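PDB 3REN: glycosyl hydrolase, family 8 from Clostridium perfringens, which acts as an alpha-amylase, probably hydrolysing alpha-1,4-glucosidic bonds in starch-like glucans. Local coordinates for residues Y223-T235 with L265-T277. Numbering follows the deposited sequence.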
ATOM      1  N   TYR A 223      21.064  -7.892   4.507  1.00 14.80           N
ATOM      2  CA  TYR A 223      19.856  -8.012   3.702  1.00 15.30           C
ATOM      3  C   TYR A 223      19.687  -9.427   3.162  1.00 15.26           C
ATOM      4  O   TYR A 223      20.614 -10.252   3.274  1.00 15.13           O
ATOM      5  CB  TYR A 223      19.897  -6.995   2.550  1.00 15.24           C
ATOM      6  CG  TYR A 223      20.004  -5.563   3.017  1.00 14.86           C
ATOM      7  CD1 TYR A 223      18.858  -4.751   3.127  1.00 14.40           C
ATOM      8  CD2 TYR A 223      21.247  -4.998   3.333  1.00 16.22           C
ATOM      9  CE1 TYR A 223      18.943  -3.424   3.566  1.00 10.83           C
ATOM     10  CE2 TYR A 223      21.335  -3.667   3.780  1.00 14.93           C
ATOM     11  CZ  TYR A 223      20.191  -2.898   3.884  1.00 13.63           C
ATOM     12  OH  TYR A 223      20.303  -1.586   4.309  1.00 13.10           O
ATOM     13  N   ASP A 224      18.507  -9.729   2.603  1.00 15.00           N
ATOM     14  CA  ASP A 224      18.295 -10.987   1.894  1.00 15.53           C
ATOM     15  C   ASP A 224      19.320 -11.054   0.751  1.00 15.71           C
ATOM     16  O   ASP A 224      19.910 -10.038   0.388  1.00 13.04           O
ATOM     17  CB  ASP A 224      16.874 -11.041   1.306  1.00 15.65           C
ATOM     18  CG  ASP A 224      16.683 -10.048   0.138  1.00 17.10           C
ATOM     19  OD1 ASP A 224      16.294  -8.891   0.387  1.00 14.08           O
ATOM     20  OD2 ASP A 224      16.975 -10.398  -1.033  1.00 16.79           O
ATOM     21  N   GLU A 225      19.522 -12.255   0.202  1.00 17.12           N
ATOM     22  CA  GLU A 225      20.388 -12.464  -0.955  1.00 18.83           C
ATOM     23  C   GLU A 225      19.638 -12.995  -2.196  1.00 18.98           C
ATOM     24  O   GLU A 225      20.210 -13.720  -3.019  1.00 18.58           O
ATOM     25  CB  GLU A 225      21.528 -13.420  -0.536  1.00 20.71           C
ATOM     26  CG  GLU A 225      22.335 -12.817   0.634  1.00 23.57           C
ATOM     27  CD  GLU A 225      23.409 -13.749   1.218  1.00 29.24           C
ATOM     28  OE1 GLU A 225      23.517 -14.931   0.826  1.00 27.46           O
ATOM     29  OE2 GLU A 225      24.158 -13.265   2.083  1.00 29.25           O
ATOM     30  N   GLU A 226      18.353 -12.673  -2.326  1.00 18.26           N
ATOM     31  CA  GLU A 226      17.576 -13.169  -3.471  1.00 19.36           C
ATOM     32  C   GLU A 226      18.194 -12.690  -4.778  1.00 18.74           C
ATOM     33  O   GLU A 226      18.685 -11.565  -4.844  1.00 17.15           O
ATOM     34  CB  GLU A 226      16.143 -12.642  -3.408  1.00 20.50           C
ATOM     35  CG  GLU A 226      15.494 -12.783  -2.052  1.00 25.65           C
ATOM     36  CD  GLU A 226      14.688 -14.039  -1.921  1.00 33.72           C
ATOM     37  OE1 GLU A 226      15.172 -15.112  -2.342  1.00 37.92           O
ATOM     38  OE2 GLU A 226      13.555 -13.955  -1.385  1.00 39.66           O
ATOM     39  N   GLU A 227      18.165 -13.521  -5.818  1.00 18.58           N
ATOM     40  CA  GLU A 227      18.744 -13.100  -7.103  1.00 19.97           C
ATOM     41  C   GLU A 227      17.798 -12.159  -7.827  1.00 19.32           C
ATOM     42  O   GLU A 227      18.240 -11.240  -8.511  1.00 19.06           O
ATOM     43  CB  GLU A 227      19.081 -14.309  -7.975  1.00 20.55           C
ATOM     44  CG  GLU A 227      20.149 -15.214  -7.330  1.00 27.72           C
ATOM     45  CD  GLU A 227      20.898 -16.079  -8.338  1.00 37.34           C
ATOM     46  OE1 GLU A 227      20.237 -16.848  -9.102  1.00 41.64           O
ATOM     47  OE2 GLU A 227      22.151 -16.004  -8.345  1.00 38.59           O
ATOM     48  N   ASN A 228      16.502 -12.399  -7.641  1.00 18.90           N
ATOM     49  CA  ASN A 228      15.428 -11.624  -8.276  1.00 20.32           C
ATOM     50  C   ASN A 228      14.918 -10.515  -7.386  1.00 19.61           C
ATOM     51  O   ASN A 228      14.796 -10.719  -6.184  1.00 19.60           O
ATOM     52  CB  ASN A 228      14.243 -12.527  -8.572  1.00 20.28           C
ATOM     53  CG  ASN A 228      14.524 -13.502  -9.704  1.00 22.42           C
ATOM     54  OD1 ASN A 228      15.473 -13.343 -10.450  1.00 24.52           O
ATOM     55  ND2 ASN A 228      13.706 -14.525  -9.806  1.00 25.57           N
ATOM     56  N   VAL A 229      14.613  -9.367  -7.991  1.00 18.42           N
ATOM     57  CA  VAL A 229      14.023  -8.233  -7.282  1.00 17.92           C
ATOM     58  C   VAL A 229      12.488  -8.364  -7.312  1.00 17.58           C
ATOM     59  O   VAL A 229      11.922  -8.542  -8.391  1.00 16.61           O
ATOM     60  CB  VAL A 229      14.421  -6.914  -7.968  1.00 18.34           C
ATOM     61  CG1 VAL A 229      13.770  -5.667  -7.259  1.00 16.15           C
ATOM     62  CG2 VAL A 229      15.958  -6.782  -8.071  1.00 18.05           C
ATOM     63  N   ASP A 230      11.829  -8.288  -6.138  1.00 17.20           N
ATOM     64  CA  ASP A 230      10.353  -8.179  -6.050  1.00 16.31           C
ATOM     65  C   ASP A 230       9.948  -6.773  -6.433  1.00 15.08           C
ATOM     66  O   ASP A 230      10.041  -5.829  -5.613  1.00 14.65           O
ATOM     67  CB  ASP A 230       9.838  -8.459  -4.620  1.00 17.60           C
ATOM     68  CG  ASP A 230       8.318  -8.605  -4.561  1.00 20.18           C
ATOM     69  OD1 ASP A 230       7.577  -7.805  -5.224  1.00 22.84           O
ATOM     70  OD2 ASP A 230       7.865  -9.520  -3.849  1.00 20.88           O
ATOM     71  N   PHE A 231       9.484  -6.614  -7.664  1.00 12.88           N
ATOM     72  CA  PHE A 231       9.306  -5.242  -8.188  1.00 12.18           C
ATOM     73  C   PHE A 231       8.266  -4.410  -7.449  1.00 11.50           C
ATOM     74  O   PHE A 231       8.479  -3.206  -7.238  1.00 11.21           O
ATOM     75  CB  PHE A 231       9.032  -5.264  -9.691  1.00 11.11           C
ATOM     76  CG  PHE A 231       9.052  -3.930 -10.310  1.00 12.16           C
ATOM     77  CD1 PHE A 231       7.915  -3.438 -10.949  1.00  9.02           C
ATOM     78  CD2 PHE A 231      10.219  -3.157 -10.298  1.00 12.46           C
ATOM     79  CE1 PHE A 231       7.922  -2.167 -11.544  1.00  8.37           C
ATOM     80  CE2 PHE A 231      10.226  -1.880 -10.887  1.00 12.03           C
ATOM     81  CZ  PHE A 231       9.065  -1.388 -11.508  1.00  8.92           C
ATOM     82  N   LEU A 232       7.123  -5.020  -7.110  1.00 11.40           N
ATOM     83  CA  LEU A 232       6.072  -4.294  -6.404  1.00 10.53           C
ATOM     84  C   LEU A 232       6.614  -3.681  -5.140  1.00 11.17           C
ATOM     85  O   LEU A 232       6.383  -2.479  -4.849  1.00 10.73           O
ATOM     86  CB  LEU A 232       4.879  -5.184  -6.064  1.00 10.51           C
ATOM     87  CG  LEU A 232       3.839  -4.438  -5.213  1.00 12.51           C
ATOM     88  CD1 LEU A 232       3.153  -3.311  -6.027  1.00 11.97           C
ATOM     89  CD2 LEU A 232       2.815  -5.421  -4.723  1.00 14.05           C
ATOM     90  N   LEU A 233       7.334  -4.470  -4.368  1.00 10.38           N
ATOM     91  CA  LEU A 233       7.879  -3.979  -3.141  1.00 11.48           C
ATOM     92  C   LEU A 233       8.833  -2.834  -3.365  1.00 10.64           C
ATOM     93  O   LEU A 233       8.806  -1.936  -2.643  1.00 11.81           O
ATOM     94  CB  LEU A 233       8.511  -5.066  -2.315  1.00 12.21           C
ATOM     95  CG  LEU A 233       7.637  -5.918  -1.419  1.00 16.38           C
ATOM     96  CD1 LEU A 233       6.230  -6.111  -1.842  1.00 16.76           C
ATOM     97  CD2 LEU A 233       8.303  -7.213  -1.053  1.00 15.65           C
ATOM     98  N   SER A 234       9.654  -2.889  -4.396  1.00 10.19           N
ATOM     99  CA  SER A 234      10.560  -1.743  -4.644  1.00 11.03           C
ATOM    100  C   SER A 234       9.786  -0.460  -5.042  1.00 11.81           C
ATOM    101  O   SER A 234      10.184   0.636  -4.682  1.00 12.37           O
ATOM    102  CB  SER A 234      11.596  -2.079  -5.720  1.00 10.65           C
ATOM    103  OG  SER A 234      12.602  -2.949  -5.193  1.00 15.46           O
ATOM    104  N   THR A 235       8.706  -0.597  -5.810  1.00 11.11           N
ATOM    105  CA  THR A 235       7.873   0.562  -6.095  1.00 11.14           C
ATOM    106  C   THR A 235       7.290   1.196  -4.824  1.00 11.19           C
ATOM    107  O   THR A 235       7.184   2.436  -4.743  1.00 11.42           O
ATOM    108  CB  THR A 235       6.774   0.313  -7.159  1.00 11.69           C
ATOM    109  OG1 THR A 235       5.770  -0.596  -6.661  1.00  9.76           O
ATOM    110  CG2 THR A 235       7.418  -0.229  -8.429  1.00 11.58           C
ATOM    111  N   LEU A 265       5.424  -3.643 -17.245  1.00 12.38           N
ATOM    112  CA  LEU A 265       6.230  -3.983 -16.070  1.00 12.59           C
ATOM    113  C   LEU A 265       5.699  -5.268 -15.436  1.00 12.41           C
ATOM    114  O   LEU A 265       4.473  -5.514 -15.398  1.00 12.68           O
ATOM    115  CB  LEU A 265       6.258  -2.827 -15.057  1.00 12.87           C
ATOM    116  CG  LEU A 265       6.860  -1.509 -15.562  1.00 13.46           C
ATOM    117  CD1 LEU A 265       6.369  -0.294 -14.725  1.00 10.75           C
ATOM    118  CD2 LEU A 265       8.427  -1.538 -15.592  1.00 15.87           C
ATOM    119  N   VAL A 266       6.621  -6.112 -14.986  1.00 11.95           N
ATOM    120  CA  VAL A 266       6.246  -7.400 -14.428  1.00 12.23           C
ATOM    121  C   VAL A 266       6.699  -7.553 -12.952  1.00 12.44           C
ATOM    122  O   VAL A 266       7.313  -6.645 -12.391  1.00 11.05           O
ATOM    123  CB  VAL A 266       6.808  -8.578 -15.273  1.00 13.68           C
ATOM    124  CG1 VAL A 266       6.029  -8.719 -16.592  1.00 11.98           C
ATOM    125  CG2 VAL A 266       8.285  -8.396 -15.553  1.00 11.59           C
ATOM    126  N   ALA A 267       6.393  -8.707 -12.351  1.00 12.60           N
ATOM    127  CA  ALA A 267       6.545  -8.914 -10.887  1.00 13.12           C
ATOM    128  C   ALA A 267       7.971  -8.986 -10.380  1.00 12.38           C
ATOM    129  O   ALA A 267       8.246  -8.624  -9.231  1.00 12.09           O
ATOM    130  CB  ALA A 267       5.763 -10.178 -10.435  1.00 13.44           C
ATOM    131  N   THR A 268       8.876  -9.511 -11.202  1.00 12.39           N
ATOM    132  CA  THR A 268      10.272  -9.708 -10.805  1.00 12.85           C
ATOM    133  C   THR A 268      11.289  -9.450 -11.946  1.00 13.32           C
ATOM    134  O   THR A 268      10.997  -9.697 -13.146  1.00 12.07           O
ATOM    135  CB  THR A 268      10.560 -11.167 -10.207  1.00 14.51           C
ATOM    136  OG1 THR A 268      10.415 -12.178 -11.209  1.00 15.03           O
ATOM    137  CG2 THR A 268       9.662 -11.526  -8.990  1.00 15.56           C
ATOM    138  N   TYR A 269      12.479  -8.983 -11.560  1.00 11.70           N
ATOM    139  CA  TYR A 269      13.582  -8.763 -12.490  1.00 12.39           C
ATOM    140  C   TYR A 269      14.863  -9.348 -11.888  1.00 13.72           C
ATOM    141  O   TYR A 269      14.998  -9.441 -10.664  1.00 13.17           O
ATOM    142  CB  TYR A 269      13.781  -7.266 -12.708  1.00 12.70           C
ATOM    143  CG  TYR A 269      12.598  -6.654 -13.432  1.00 11.85           C
ATOM    144  CD1 TYR A 269      12.535  -6.682 -14.814  1.00 11.20           C
ATOM    145  CD2 TYR A 269      11.537  -6.105 -12.728  1.00 10.46           C
ATOM    146  CE1 TYR A 269      11.476  -6.149 -15.495  1.00 10.54           C
ATOM    147  CE2 TYR A 269      10.468  -5.565 -13.382  1.00 12.28           C
ATOM    148  CZ  TYR A 269      10.432  -5.604 -14.782  1.00 13.02           C
ATOM    149  OH  TYR A 269       9.378  -5.085 -15.486  1.00  7.58           O
ATOM    150  N   ASN A 270      15.802  -9.746 -12.738  1.00 13.97           N
ATOM    151  CA  ASN A 270      17.067 -10.269 -12.238  1.00 13.92           C
ATOM    152  C   ASN A 270      17.910  -9.117 -11.696  1.00 13.68           C
ATOM    153  O   ASN A 270      18.025  -8.089 -12.356  1.00 14.09           O
ATOM    154  CB  ASN A 270      17.810 -11.008 -13.370  1.00 14.13           C
ATOM    155  CG  ASN A 270      19.184 -11.474 -12.924  1.00 16.56           C
ATOM    156  OD1 ASN A 270      20.150 -10.716 -12.984  1.00 19.51           O
ATOM    157  ND2 ASN A 270      19.245 -12.668 -12.370  1.00 17.58           N
ATOM    158  N   GLY A 271      18.475  -9.267 -10.499  1.00 13.83           N
ATOM    159  CA  GLY A 271      19.207  -8.179  -9.810  1.00 15.75           C
ATOM    160  C   GLY A 271      20.529  -7.757 -10.466  1.00 16.94           C
ATOM    161  O   GLY A 271      21.009  -6.665 -10.241  1.00 17.26           O
ATOM    162  N   LYS A 272      21.062  -8.616 -11.311  1.00 17.70           N
ATOM    163  CA  LYS A 272      22.360  -8.409 -11.987  1.00 20.25           C
ATOM    164  C   LYS A 272      22.220  -7.695 -13.328  1.00 19.08           C
ATOM    165  O   LYS A 272      22.861  -6.698 -13.583  1.00 20.35           O
ATOM    166  CB  LYS A 272      23.037  -9.774 -12.163  1.00 20.66           C
ATOM    167  CG  LYS A 272      24.406  -9.735 -12.770  1.00 26.90           C
ATOM    168  CD  LYS A 272      25.278 -10.884 -12.241  1.00 34.99           C
ATOM    169  CE  LYS A 272      26.515 -11.085 -13.132  1.00 40.46           C
ATOM    170  NZ  LYS A 272      26.933  -9.786 -13.769  1.00 43.57           N
ATOM    171  N   ASN A 273      21.343  -8.197 -14.174  1.00 18.64           N
ATOM    172  CA  ASN A 273      21.270  -7.711 -15.519  1.00 18.47           C
ATOM    173  C   ASN A 273      19.917  -7.039 -15.820  1.00 18.04           C
ATOM    174  O   ASN A 273      19.736  -6.490 -16.884  1.00 17.65           O
ATOM    175  CB  ASN A 273      21.607  -8.848 -16.523  1.00 18.50           C
ATOM    176  CG  ASN A 273      20.640  -9.991 -16.449  1.00 20.29           C
ATOM    177  OD1 ASN A 273      19.462  -9.799 -16.189  1.00 20.89           O
ATOM    178  ND2 ASN A 273      21.131 -11.209 -16.665  1.00 23.76           N
ATOM    179  N   GLY A 274      18.962  -7.099 -14.885  1.00 17.08           N
ATOM    180  CA  GLY A 274      17.685  -6.391 -15.055  1.00 15.94           C
ATOM    181  C   GLY A 274      16.661  -7.012 -15.997  1.00 16.55           C
ATOM    182  O   GLY A 274      15.637  -6.378 -16.275  1.00 16.63           O
ATOM    183  N   ASP A 275      16.925  -8.223 -16.513  1.00 15.12           N
ATOM    184  CA  ASP A 275      15.941  -8.953 -17.326  1.00 15.14           C
ATOM    185  C   ASP A 275      14.705  -9.311 -16.500  1.00 14.79           C
ATOM    186  O   ASP A 275      14.830  -9.725 -15.334  1.00 14.57           O
ATOM    187  CB  ASP A 275      16.510 -10.280 -17.793  1.00 15.74           C
ATOM    188  CG  ASP A 275      17.573 -10.131 -18.902  1.00 20.74           C
ATOM    189  OD1 ASP A 275      17.620  -9.079 -19.595  1.00 20.00           O
ATOM    190  OD2 ASP A 275      18.336 -11.112 -19.065  1.00 23.97           O
ATOM    191  N   ALA A 276      13.533  -9.167 -17.113  1.00 13.60           N
ATOM    192  CA  ALA A 276      12.313  -9.727 -16.593  1.00 14.31           C
ATOM    193  C   ALA A 276      12.549 -11.186 -16.225  1.00 14.33           C
ATOM    194  O   ALA A 276      13.197 -11.930 -16.972  1.00 14.75           O
ATOM    195  CB  ALA A 276      11.211  -9.643 -17.631  1.00 13.74           C
ATOM    196  N   THR A 277      12.022 -11.591 -15.080  1.00 13.53           N
ATOM    197  CA  THR A 277      12.091 -12.986 -14.670  1.00 14.07           C
ATOM    198  C   THR A 277      10.709 -13.503 -14.339  1.00 14.97           C
ATOM    199  O   THR A 277      10.568 -14.587 -13.770  1.00 13.95           O
ATOM    200  CB  THR A 277      13.044 -13.224 -13.477  1.00 14.25           C
ATOM    201  OG1 THR A 277      12.815 -12.233 -12.459  1.00 14.89           O
ATOM    202  CG2 THR A 277      14.500 -13.112 -13.912  1.00 14.76           C
TER
HETATM  203  O   HOH W   1      17.122 -14.401 -11.870  1.00 25.08           O
HETATM  204  O   HOH W   2       6.386  -7.893  -7.510  1.00  9.76           O
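Strands 228-230 and 268-270 pair as a two-stranded antiparallel sheet beside the N-terminus of helix 231-243, their axes 4.4 Å apart and their directions 151° from each other. Val229 and Tyr269 form the hydrogen-bonded pair: Val229 N donates to Tyr269 O in a short, nearly straight bond (2.7 Å, 169°), whereas Tyr269 N to Val229 O is longer at 3.2 Å. Gly271 N donates to Glu227 O and Phe231 N to Ala267 O, both at 2.8 Å, so hydrogen bonds continue just beyond each end of the strands. On the face carrying Val229 and Tyr269, the Tyr269 ring presents its edge to one face of Phe231, CE2 lying 3.8 Å from Phe231 CG; Thr235 CG2 covers the opposite face. With CG anti to its own carbonyl carbon (chi1 -67°), the Tyr269 ring reaches Phe231, and the bond from Val266 N to Tyr269 OH (3.0 Å) helps fix its far end. Leu265 packs against Phe231 CE1 and CZ, while Trp254 and Ile255 of helix 249-262 also touch Phe231. On the Asn228 and Asp230 side, one water links Asp230 OD1, Leu232 N and Ala267 O. Asp230 is the N-cap, its OD1 accepting a weak bond from Leu233 N. This short pairing joins the segment entering helix 231-243 to the connection between helices 249-262 and 283-296, a small beta element at helix ends of an (alpha/alpha)6-barrel.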